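PDB 2IVF: ethylbenzene dehydrogenase beta-subunit from Aromatoleum aromaticum, which is an iron-sulfur subunit of the 4Fe-4S dicluster family, which holds three SF4 clusters and one F3S cluster and probably passes electrons between redox centres. Local coordinates for residues B[32-37]-B[52-57]; B[21-26]-B[146-151]; B[97-102]-B[111-116]. All coordinates share one frame; numbering follows the deposited sequence.

Contact 1: B[32-37]-B[52-57]; sequences QTCTVA and RWNNVT. With SF4 (iron/sulfur cluster), chain T; SF4 (iron/sulfur cluster), chain U.
Cys-34 SG, bound to iron FE2 of one SF4 cluster (chain T) at 2.2 Å, is pressed from the other segment by an amide and by a methyl group. Asn-54 ND2 lies 3.1 Å from this SG, and Val-56 CG2 comes to 3.3 Å from the same sulfur. Chi1 of 53° sets SG between the backbone N and the carbonyl carbon of Cys-34. The spacing of Cys-28, Cys-31, Cys-34 and Cys-38 is that of a ferredoxin-type cysteine motif, here running into helix 33-42. Helix 33-37 and strand 55-57 run nearly antiparallel, at 155°, with their axes 7.6 Å apart at closest approach.

Asn-54 crosses Thr-35 at about a right angle and gives a weak hydrogen bond from ND2 to OG1, while its OD1 is held by Arg-235 NH2. Thr-35 OG1 in turn donates to Gln-32 OE1 over 2.8 Å, an oxygen that also bonds to Tyr-128 OH. The other end of the Gln-32 amide reaches the strand: NE2 donates to Val-56 O at 2.8 Å. This bond is almost straight, 173°, with Val-56 O in the amide plane but NE2 well above the plane of the carbonyl. Water 1 donates to both Thr-35 O and Asn-54 O, joining the backbones.

Asn-54 N lies 3.5 Å from S4 of the second cluster (chain U), and the Trp-53 ring presents its edge to S3. The contact thus spans the two clusters, and its buried amide dipoles would probably influence the electrostatic potential at the cluster sulfurs and at Cys-34 SG.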
loop_
_atom_site.group_PDB
_atom_site.type_symbol
_atom_site.label_atom_id
_atom_site.label_comp_id
_atom_site.label_asym_id
_atom_site.label_seq_id
_atom_site.Cartn_x
_atom_site.Cartn_y
_atom_site.Cartn_z
ATOM N N GLN B 32 6.846 -4.090 -1.076
ATOM C CA GLN B 32 6.615 -5.523 -0.764
ATOM C C GLN B 32 5.907 -6.321 -1.900
ATOM O O GLN B 32 5.469 -7.438 -1.680
ATOM C CB GLN B 32 5.759 -5.683 0.524
ATOM C CG GLN B 32 6.253 -4.970 1.814
ATOM C CD GLN B 32 7.468 -5.667 2.425
ATOM O OE1 GLN B 32 7.634 -6.861 2.222
ATOM N NE2 GLN B 32 8.326 -4.935 3.149
ATOM N N THR B 33 5.777 -5.769 -3.107
ATOM C CA THR B 33 5.181 -6.530 -4.195
ATOM C C THR B 33 5.984 -7.789 -4.469
ATOM O O THR B 33 5.410 -8.864 -4.686
ATOM C CB THR B 33 4.989 -5.706 -5.473
ATOM O OG1 THR B 33 4.328 -4.506 -5.143
ATOM C CG2 THR B 33 4.149 -6.467 -6.496
ATOM N N CYS B 34 7.309 -7.666 -4.440
ATOM C CA CYS B 34 8.170 -8.806 -4.590
ATOM C C CYS B 34 7.916 -9.902 -3.517
ATOM O O CYS B 34 7.911 -11.103 -3.844
ATOM C CB CYS B 34 9.638 -8.368 -4.626
ATOM S SG CYS B 34 10.050 -7.336 -3.175
ATOM N N THR B 35 7.622 -9.474 -2.289
ATOM C CA THR B 35 7.297 -10.364 -1.175
ATOM C C THR B 35 6.066 -11.189 -1.491
ATOM O O THR B 35 6.083 -12.465 -1.400
ATOM C CB THR B 35 7.124 -9.536 0.092
ATOM O OG1 THR B 35 8.312 -8.747 0.250
ATOM C CG2 THR B 35 6.854 -10.452 1.339
ATOM N N VAL B 36 5.031 -10.498 -1.902
ATOM C CA VAL B 36 3.760 -11.172 -2.227
ATOM C C VAL B 36 3.839 -11.973 -3.522
ATOM O O VAL B 36 3.143 -12.982 -3.649
ATOM C CB VAL B 36 2.526 -10.229 -2.220
ATOM C CG1 VAL B 36 2.444 -9.386 -0.893
ATOM C CG2 VAL B 36 2.441 -9.360 -3.478
ATOM N N ALA B 37 4.675 -11.533 -4.474
ATOM C CA ALA B 37 4.858 -12.234 -5.749
ATOM C C ALA B 37 5.365 -13.631 -5.438
ATOM O O ALA B 37 4.816 -14.620 -5.882
ATOM C CB ALA B 37 5.885 -11.456 -6.678
ATOM N N ARG B 52 9.442 -15.936 4.079
ATOM C CA ARG B 52 9.497 -14.852 3.100
ATOM C C ARG B 52 10.782 -14.998 2.352
ATOM O O ARG B 52 11.785 -14.335 2.641
ATOM C CB ARG B 52 9.386 -13.474 3.788
ATOM C CG ARG B 52 7.985 -13.137 4.219
ATOM C CD ARG B 52 7.706 -13.677 5.620
ATOM N NE ARG B 52 6.361 -13.316 6.075
ATOM C CZ ARG B 52 5.905 -13.594 7.279
ATOM N NH1 ARG B 52 6.654 -14.270 8.126
ATOM N NH2 ARG B 52 4.693 -13.218 7.651
ATOM N N TRP B 53 10.760 -15.916 1.398
ATOM C CA TRP B 53 11.950 -16.222 0.603
ATOM C C TRP B 53 12.414 -14.944 -0.058
ATOM O O TRP B 53 13.591 -14.676 -0.079
ATOM C CB TRP B 53 11.683 -17.265 -0.448
ATOM C CG TRP B 53 11.302 -18.616 0.027
ATOM C CD1 TRP B 53 11.417 -19.140 1.293
ATOM C CD2 TRP B 53 10.829 -19.684 -0.803
ATOM N NE1 TRP B 53 11.032 -20.435 1.291
ATOM C CE2 TRP B 53 10.677 -20.810 0.022
ATOM C CE3 TRP B 53 10.539 -19.795 -2.172
ATOM C CZ2 TRP B 53 10.190 -22.012 -0.454
ATOM C CZ3 TRP B 53 10.102 -20.980 -2.653
ATOM C CH2 TRP B 53 9.934 -22.094 -1.801
ATOM N N ASN B 54 11.480 -14.137 -0.565
ATOM C CA ASN B 54 11.773 -12.782 -0.911
ATOM C C ASN B 54 11.294 -11.963 0.252
ATOM O O ASN B 54 10.117 -12.051 0.655
ATOM C CB ASN B 54 11.053 -12.303 -2.172
ATOM C CG ASN B 54 11.364 -10.857 -2.462
ATOM O OD1 ASN B 54 12.158 -10.564 -3.334
ATOM N ND2 ASN B 54 10.773 -9.930 -1.675
ATOM N N ASN B 55 12.228 -11.232 0.844
ATOM C CA ASN B 55 11.895 -10.411 1.985
ATOM C C ASN B 55 12.347 -8.976 1.776
ATOM O O ASN B 55 13.356 -8.719 1.121
ATOM C CB ASN B 55 12.479 -10.979 3.282
ATOM C CG ASN B 55 13.912 -11.311 3.174
ATOM O OD1 ASN B 55 14.271 -12.452 2.791
ATOM N ND2 ASN B 55 14.750 -10.392 3.551
ATOM N N VAL B 56 11.597 -8.052 2.337
ATOM C CA VAL B 56 11.957 -6.629 2.229
ATOM C C VAL B 56 11.798 -5.951 3.551
ATOM O O VAL B 56 10.741 -6.014 4.155
ATOM C CB VAL B 56 11.126 -5.863 1.187
ATOM C CG1 VAL B 56 11.704 -4.496 1.028
ATOM C CG2 VAL B 56 11.056 -6.576 -0.161
ATOM N N THR B 57 12.878 -5.357 4.056
ATOM C CA THR B 57 12.782 -4.655 5.321
ATOM C C THR B 57 13.465 -3.317 5.223
ATOM O O THR B 57 14.182 -3.031 4.283
ATOM C CB THR B 57 13.428 -5.473 6.470
ATOM O OG1 THR B 57 14.787 -5.769 6.132
ATOM C CG2 THR B 57 12.634 -6.809 6.724
HETATM FE FE1 SF4 T . 11.449 -2.766 -3.754
HETATM FE FE2 SF4 T . 10.296 -5.248 -3.914
HETATM FE FE3 SF4 T . 10.570 -3.681 -6.083
HETATM FE FE4 SF4 T . 8.710 -2.968 -4.256
HETATM S S1 SF4 T . 8.698 -4.851 -5.495
HETATM S S2 SF4 T . 10.219 -1.600 -5.307
HETATM S S3 SF4 T . 9.825 -3.617 -2.371
HETATM S S4 SF4 T . 12.280 -4.593 -4.815
HETATM FE FE1 SF4 U . 13.225 -16.894 -5.078
HETATM FE FE2 SF4 U . 10.717 -16.428 -4.446
HETATM FE FE3 SF4 U . 12.078 -14.624 -5.902
HETATM FE FE4 SF4 U . 11.331 -16.923 -7.082
HETATM S S1 SF4 U . 9.934 -15.277 -6.306
HETATM S S2 SF4 U . 13.415 -16.011 -7.166
HETATM S S3 SF4 U . 11.495 -18.422 -5.307
HETATM S S4 SF4 U . 12.479 -15.264 -3.685
HETATM O O HOH W 1 8.024 -13.740 0.147
#

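Contact 2: B[21-26]-B[146-151]; sequences TVIDLN and YLARMC. With SF4 (iron/sulfur cluster), chain S.
Ile-23 and Ala-148 face each other from strands 21-24 and 146-149, each of which runs on into a loop; the touching parts have end-to-end directions 165° apart, close to antiparallel. The backbones converge along the pair: CA atoms are 9.6 Å apart at Thr-21 and Met-150 but 6.9 Å apart at Leu-25 and Tyr-146. No direct hydrogen bond crosses; the strands belong to different sheets, one mixed and one antiparallel. Water 2 makes the polar link, donating to Leu-25 O and accepting from Tyr-146 N.

Ile-23 fills the middle with CD1, which lies 3.6 Å from Ala-148 O and 3.9 Å from Met-150 SD. Its chi2 of 180° holds CD1 anti to CA. Met-150, bent at both chi2 and chi3, crosses Thr-21 at about a right angle and sets CE against that side chain, whose OG1 is bonded to Asn-227. At the narrower end Leu-25 CD2 meets Leu-147 CD1 at 4.0 Å and also packs on Tyr-146 O.

Beyond the strand, Cys-151 SG binds iron FE4 of an SF4 cluster (chain S) at 2.3 Å. Ala-148 and Met-150 each touch a different SF4 cluster, so these clusters border a buried, largely nonpolar seam, probably a low-dielectric setting.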
loop_
_atom_site.group_PDB
_atom_site.type_symbol
_atom_site.label_atom_id
_atom_site.label_comp_id
_atom_site.label_asym_id
_atom_site.label_seq_id
_atom_site.Cartn_x
_atom_site.Cartn_y
_atom_site.Cartn_z
ATOM N N THR B 21 20.830 -11.651 -9.751
ATOM C CA THR B 21 19.904 -10.570 -9.696
ATOM C C THR B 21 20.669 -9.334 -9.244
ATOM O O THR B 21 21.567 -9.395 -8.395
ATOM C CB THR B 21 18.758 -10.848 -8.693
ATOM O OG1 THR B 21 17.887 -11.901 -9.189
ATOM C CG2 THR B 21 17.931 -9.569 -8.480
ATOM N N VAL B 22 20.340 -8.221 -9.836
ATOM C CA VAL B 22 20.800 -6.928 -9.362
ATOM C C VAL B 22 19.576 -6.204 -8.790
ATOM O O VAL B 22 18.494 -6.199 -9.395
ATOM C CB VAL B 22 21.404 -6.082 -10.485
ATOM C CG1 VAL B 22 21.545 -4.604 -10.069
ATOM C CG2 VAL B 22 22.759 -6.698 -10.910
ATOM N N ILE B 23 19.743 -5.581 -7.631
ATOM C CA ILE B 23 18.644 -4.827 -6.988
ATOM C C ILE B 23 19.116 -3.415 -6.766
ATOM O O ILE B 23 20.132 -3.205 -6.123
ATOM C CB ILE B 23 18.291 -5.444 -5.618
ATOM C CG1 ILE B 23 17.897 -6.922 -5.834
ATOM C CG2 ILE B 23 17.257 -4.571 -4.840
ATOM C CD1 ILE B 23 17.497 -7.720 -4.568
ATOM N N ASP B 24 18.412 -2.445 -7.331
ATOM C CA ASP B 24 18.855 -1.045 -7.293
ATOM C C ASP B 24 18.189 -0.399 -6.114
ATOM O O ASP B 24 17.020 -0.062 -6.172
ATOM C CB ASP B 24 18.481 -0.301 -8.583
ATOM C CG ASP B 24 19.056 1.097 -8.627
ATOM O OD1 ASP B 24 19.459 1.624 -7.536
ATOM O OD2 ASP B 24 19.086 1.685 -9.730
ATOM N N LEU B 25 18.955 -0.127 -5.062
ATOM C CA LEU B 25 18.360 0.389 -3.839
ATOM C C LEU B 25 17.904 1.805 -3.990
ATOM O O LEU B 25 17.104 2.266 -3.174
ATOM C CB LEU B 25 19.325 0.267 -2.677
ATOM C CG LEU B 25 19.731 -1.185 -2.387
ATOM C CD1 LEU B 25 20.751 -1.272 -1.315
ATOM C CD2 LEU B 25 18.470 -2.031 -1.989
ATOM N N ASN B 26 18.406 2.515 -4.998
ATOM C CA ASN B 26 17.858 3.847 -5.274
ATOM C C ASN B 26 16.419 3.843 -5.710
ATOM O O ASN B 26 15.700 4.846 -5.537
ATOM C CB ASN B 26 18.723 4.530 -6.320
ATOM C CG ASN B 26 20.060 4.755 -5.819
ATOM O OD1 ASN B 26 20.253 5.640 -4.951
ATOM N ND2 ASN B 26 21.020 3.912 -6.247
ATOM N N TYR B 146 15.079 0.803 1.656
ATOM C CA TYR B 146 14.456 -0.495 1.735
ATOM C C TYR B 146 15.363 -1.539 1.146
ATOM O O TYR B 146 16.042 -1.293 0.123
ATOM C CB TYR B 146 13.104 -0.460 1.057
ATOM C CG TYR B 146 12.185 0.568 1.667
ATOM C CD1 TYR B 146 11.647 0.357 2.931
ATOM C CD2 TYR B 146 11.831 1.727 0.980
ATOM C CE1 TYR B 146 10.817 1.298 3.520
ATOM C CE2 TYR B 146 10.938 2.687 1.555
ATOM C CZ TYR B 146 10.440 2.438 2.821
ATOM O OH TYR B 146 9.585 3.352 3.390
ATOM N N LEU B 147 15.425 -2.701 1.799
ATOM C CA LEU B 147 16.413 -3.691 1.444
ATOM C C LEU B 147 15.753 -5.042 1.172
ATOM O O LEU B 147 15.340 -5.752 2.105
ATOM C CB LEU B 147 17.435 -3.809 2.568
ATOM C CG LEU B 147 18.557 -4.848 2.329
ATOM C CD1 LEU B 147 19.319 -4.521 1.035
ATOM C CD2 LEU B 147 19.537 -4.948 3.550
ATOM N N ALA B 148 15.630 -5.337 -0.122
ATOM C CA ALA B 148 15.111 -6.590 -0.631
ATOM C C ALA B 148 16.184 -7.627 -0.650
ATOM O O ALA B 148 17.344 -7.364 -1.031
ATOM C CB ALA B 148 14.484 -6.420 -2.054
ATOM N N ARG B 149 15.804 -8.827 -0.236
ATOM C CA ARG B 149 16.730 -9.909 -0.131
ATOM C C ARG B 149 16.051 -11.222 -0.486
ATOM O O ARG B 149 14.856 -11.403 -0.242
ATOM C CB ARG B 149 17.299 -9.999 1.282
ATOM C CG ARG B 149 18.181 -8.810 1.692
ATOM C CD ARG B 149 18.548 -8.874 3.131
ATOM N NE ARG B 149 19.247 -10.134 3.281
ATOM C CZ ARG B 149 19.036 -11.038 4.220
ATOM N NH1 ARG B 149 18.172 -10.843 5.183
ATOM N NH2 ARG B 149 19.716 -12.176 4.181
ATOM N N MET B 150 16.838 -12.133 -1.018
ATOM C CA MET B 150 16.403 -13.498 -1.250
ATOM C C MET B 150 17.626 -14.370 -1.013
ATOM O O MET B 150 18.667 -13.876 -0.559
ATOM C CB MET B 150 15.923 -13.696 -2.705
ATOM C CG MET B 150 14.996 -12.673 -3.251
ATOM S SD MET B 150 15.778 -11.228 -4.018
ATOM C CE MET B 150 16.260 -11.977 -5.603
ATOM N N CYS B 151 17.546 -15.646 -1.375
ATOM C CA CYS B 151 18.745 -16.481 -1.323
ATOM C C CYS B 151 19.683 -15.955 -2.397
ATOM O O CYS B 151 19.257 -15.612 -3.495
ATOM C CB CYS B 151 18.452 -17.954 -1.535
ATOM S SG CYS B 151 19.889 -18.949 -1.992
HETATM FE FE1 SF4 S . 22.405 -19.040 2.260
HETATM FE FE2 SF4 S . 22.961 -21.188 0.846
HETATM FE FE3 SF4 S . 23.977 -18.752 0.095
HETATM FE FE4 SF4 S . 21.293 -19.233 -0.193
HETATM S S1 SF4 S . 23.027 -20.306 -1.285
HETATM S S2 SF4 S . 22.287 -17.367 0.733
HETATM S S3 SF4 S . 20.902 -20.600 1.571
HETATM S S4 SF4 S . 24.511 -19.935 2.000
HETATM O O HOH W 2 15.149 2.184 -0.961
#

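Contact 3: B[97-102]-B[111-116]; sequences FNHKEV and VHFHPT
Phe-113 touches both Phe-97 and His-99 in an aromatic cluster that fastens the loop 111-116 to the start of helix 99-104. Its edge points at the imidazole of His-99, with CE1 3.4 Å above the ring plane and over its centre; the planes stand at 68°, an edge-to-face (T-shaped) pair. Against Phe-97 the planes are nearly parallel, at 12°, yet slid apart so that the rings barely overlap. Phe-97 CE1 goes on to touch Pro-115 CB at 3.7 Å. On the helix side Val-102 CG2 packs on the peptide that joins His-112 to Phe-113.

Asn-98 holds the peptide groups on both sides of Phe-113. Its OD1 accepts from His-114 N at 3.0 Å, and its ND2 donates to His-112 O at 2.9 Å in a nearly straight bond of 174°. Although Asn-98 occupies the N-cap position, its side chain makes no capping bond; it binds the loop and, through ND2, the Glu-101 carboxylate. This second bond, to Glu-101 OE1, fixes the turn of the amide, while OE2 forms a salt bridge with Lys-107.

Outside this shell, His-99 NE2 is hydrogen-bonded to Thr-860 O of the alpha-subunit, so the cluster lies at the subunit interface. Water 3 connects Glu-101 OE1 to His-114 NE2, and the other nitrogen of that imidazole, His-114 ND1, donates to Pro-115 O over 2.7 Å.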
loop_
_atom_site.group_PDB
_atom_site.type_symbol
_atom_site.label_atom_id
_atom_site.label_comp_id
_atom_site.label_asym_id
_atom_site.label_seq_id
_atom_site.Cartn_x
_atom_site.Cartn_y
_atom_site.Cartn_z
ATOM N N PHE B 97 -5.525 -13.872 12.795
ATOM C CA PHE B 97 -6.417 -12.737 13.018
ATOM C C PHE B 97 -7.758 -13.215 13.496
ATOM O O PHE B 97 -8.038 -14.393 13.436
ATOM C CB PHE B 97 -6.514 -11.912 11.756
ATOM C CG PHE B 97 -5.239 -11.174 11.451
ATOM C CD1 PHE B 97 -5.023 -9.922 11.962
ATOM C CD2 PHE B 97 -4.233 -11.759 10.707
ATOM C CE1 PHE B 97 -3.828 -9.255 11.726
ATOM C CE2 PHE B 97 -3.070 -11.095 10.475
ATOM C CZ PHE B 97 -2.866 -9.832 10.997
ATOM N N ASN B 98 -8.593 -12.308 13.998
ATOM C CA ASN B 98 -9.783 -12.705 14.744
ATOM C C ASN B 98 -11.077 -12.182 14.146
ATOM O O ASN B 98 -11.953 -11.678 14.846
ATOM C CB ASN B 98 -9.635 -12.251 16.201
ATOM C CG ASN B 98 -9.512 -10.768 16.339
ATOM O OD1 ASN B 98 -8.949 -10.094 15.467
ATOM N ND2 ASN B 98 -10.028 -10.234 17.441
ATOM N N HIS B 99 -11.234 -12.366 12.828
ATOM C CA HIS B 99 -12.410 -11.869 12.127
ATOM C C HIS B 99 -13.720 -12.279 12.774
ATOM O O HIS B 99 -14.551 -11.416 13.081
ATOM C CB HIS B 99 -12.450 -12.363 10.678
ATOM C CG HIS B 99 -11.248 -12.022 9.872
ATOM N ND1 HIS B 99 -10.075 -12.741 9.956
ATOM C CD2 HIS B 99 -11.052 -11.080 8.926
ATOM C CE1 HIS B 99 -9.205 -12.242 9.099
ATOM N NE2 HIS B 99 -9.770 -11.223 8.474
ATOM N N LYS B 100 -13.906 -13.600 13.001
ATOM C CA LYS B 100 -15.157 -14.101 13.606
ATOM C C LYS B 100 -15.456 -13.405 14.933
ATOM O O LYS B 100 -16.568 -12.954 15.162
ATOM C CB LYS B 100 -15.130 -15.634 13.846
ATOM C CG LYS B 100 -16.519 -16.232 14.228
ATOM C CD LYS B 100 -16.507 -17.782 14.441
ATOM C CE LYS B 100 -17.654 -18.259 15.277
ATOM N NZ LYS B 100 -17.632 -19.772 15.511
ATOM N N GLU B 101 -14.435 -13.293 15.780
ATOM C CA GLU B 101 -14.574 -12.704 17.105
ATOM C C GLU B 101 -15.086 -11.265 17.044
ATOM O O GLU B 101 -15.946 -10.857 17.823
ATOM C CB GLU B 101 -13.216 -12.729 17.835
ATOM C CG GLU B 101 -13.337 -12.381 19.264
ATOM C CD GLU B 101 -12.041 -12.472 20.017
ATOM O OE1 GLU B 101 -10.982 -12.127 19.465
ATOM O OE2 GLU B 101 -12.117 -12.862 21.208
ATOM N N VAL B 102 -14.528 -10.498 16.119
ATOM C CA VAL B 102 -14.886 -9.087 15.951
ATOM C C VAL B 102 -16.267 -8.897 15.278
ATOM O O VAL B 102 -17.041 -8.015 15.661
ATOM C CB VAL B 102 -13.793 -8.341 15.199
ATOM C CG1 VAL B 102 -14.214 -6.886 14.975
ATOM C CG2 VAL B 102 -12.472 -8.433 15.957
ATOM N N VAL B 111 -13.879 -6.136 21.784
ATOM C CA VAL B 111 -12.803 -6.790 21.107
ATOM C C VAL B 111 -12.581 -5.980 19.837
ATOM O O VAL B 111 -13.443 -5.230 19.415
ATOM C CB VAL B 111 -13.152 -8.266 20.812
ATOM C CG1 VAL B 111 -13.531 -9.005 22.136
ATOM C CG2 VAL B 111 -14.318 -8.382 19.789
ATOM N N HIS B 112 -11.403 -6.092 19.255
ATOM C CA HIS B 112 -11.104 -5.397 18.007
ATOM C C HIS B 112 -10.291 -6.320 17.193
ATOM O O HIS B 112 -9.817 -7.317 17.689
ATOM C CB HIS B 112 -10.332 -4.076 18.259
ATOM C CG HIS B 112 -9.064 -4.255 19.027
ATOM N ND1 HIS B 112 -7.812 -4.167 18.443
ATOM C CD2 HIS B 112 -8.852 -4.511 20.337
ATOM C CE1 HIS B 112 -6.888 -4.359 19.364
ATOM N NE2 HIS B 112 -7.495 -4.589 20.518
ATOM N N PHE B 113 -10.140 -5.986 15.924
ATOM C CA PHE B 113 -9.378 -6.770 14.979
ATOM C C PHE B 113 -7.886 -6.613 15.231
ATOM O O PHE B 113 -7.371 -5.497 15.219
ATOM C CB PHE B 113 -9.721 -6.290 13.536
ATOM C CG PHE B 113 -9.162 -7.176 12.470
ATOM C CD1 PHE B 113 -9.788 -8.385 12.169
ATOM C CD2 PHE B 113 -7.995 -6.846 11.816
ATOM C CE1 PHE B 113 -9.278 -9.193 11.192
ATOM C CE2 PHE B 113 -7.462 -7.679 10.843
ATOM C CZ PHE B 113 -8.113 -8.863 10.536
ATOM N N HIS B 114 -7.184 -7.724 15.473
ATOM C CA HIS B 114 -5.812 -7.610 15.822
ATOM C C HIS B 114 -5.106 -8.944 15.608
ATOM O O HIS B 114 -5.760 -9.986 15.508
ATOM C CB HIS B 114 -5.739 -7.180 17.288
ATOM C CG HIS B 114 -6.043 -8.281 18.233
ATOM N ND1 HIS B 114 -5.146 -9.295 18.509
ATOM C CD2 HIS B 114 -7.156 -8.552 18.951
ATOM C CE1 HIS B 114 -5.695 -10.132 19.372
ATOM N NE2 HIS B 114 -6.915 -9.705 19.653
ATOM N N PRO B 115 -3.780 -8.911 15.478
ATOM C CA PRO B 115 -3.002 -10.137 15.299
ATOM C C PRO B 115 -2.728 -10.885 16.569
ATOM O O PRO B 115 -2.766 -10.291 17.665
ATOM C CB PRO B 115 -1.684 -9.619 14.713
ATOM C CG PRO B 115 -1.545 -8.263 15.330
ATOM C CD PRO B 115 -2.921 -7.711 15.406
ATOM N N THR B 116 -2.450 -12.180 16.409
ATOM C CA THR B 116 -2.064 -13.072 17.493
ATOM C C THR B 116 -0.873 -13.859 16.913
ATOM O O THR B 116 -0.947 -14.340 15.789
ATOM C CB THR B 116 -3.189 -14.045 17.856
ATOM O OG1 THR B 116 -4.341 -13.317 18.292
ATOM C CG2 THR B 116 -2.776 -15.034 18.967
HETATM O O HOH W 3 -9.354 -10.757 21.295
#

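Contacts 1 and 2 are neighbours, their centres 10 Å apart, and both reach one antiparallel sheet in which strands 55-59 and 141-149 pair. Thr-57 O lies 2.8 Å from Leu-147 N, probably a hydrogen bond, and Met-150 CG packs on Asn-54 OD1 at 3.5 Å. Together they line parts of three SF4 pockets: Cys-34 and Cys-151 bind irons of different clusters, while Asn-54 and Met-150 border a third. Contact 3 stands apart, its centre 25 Å from that of contact 1 and 34 Å from that of contact 2. It belongs to a peripheral excursion, nested along the chain within the loop closed by contact 2, that meets the alpha-subunit.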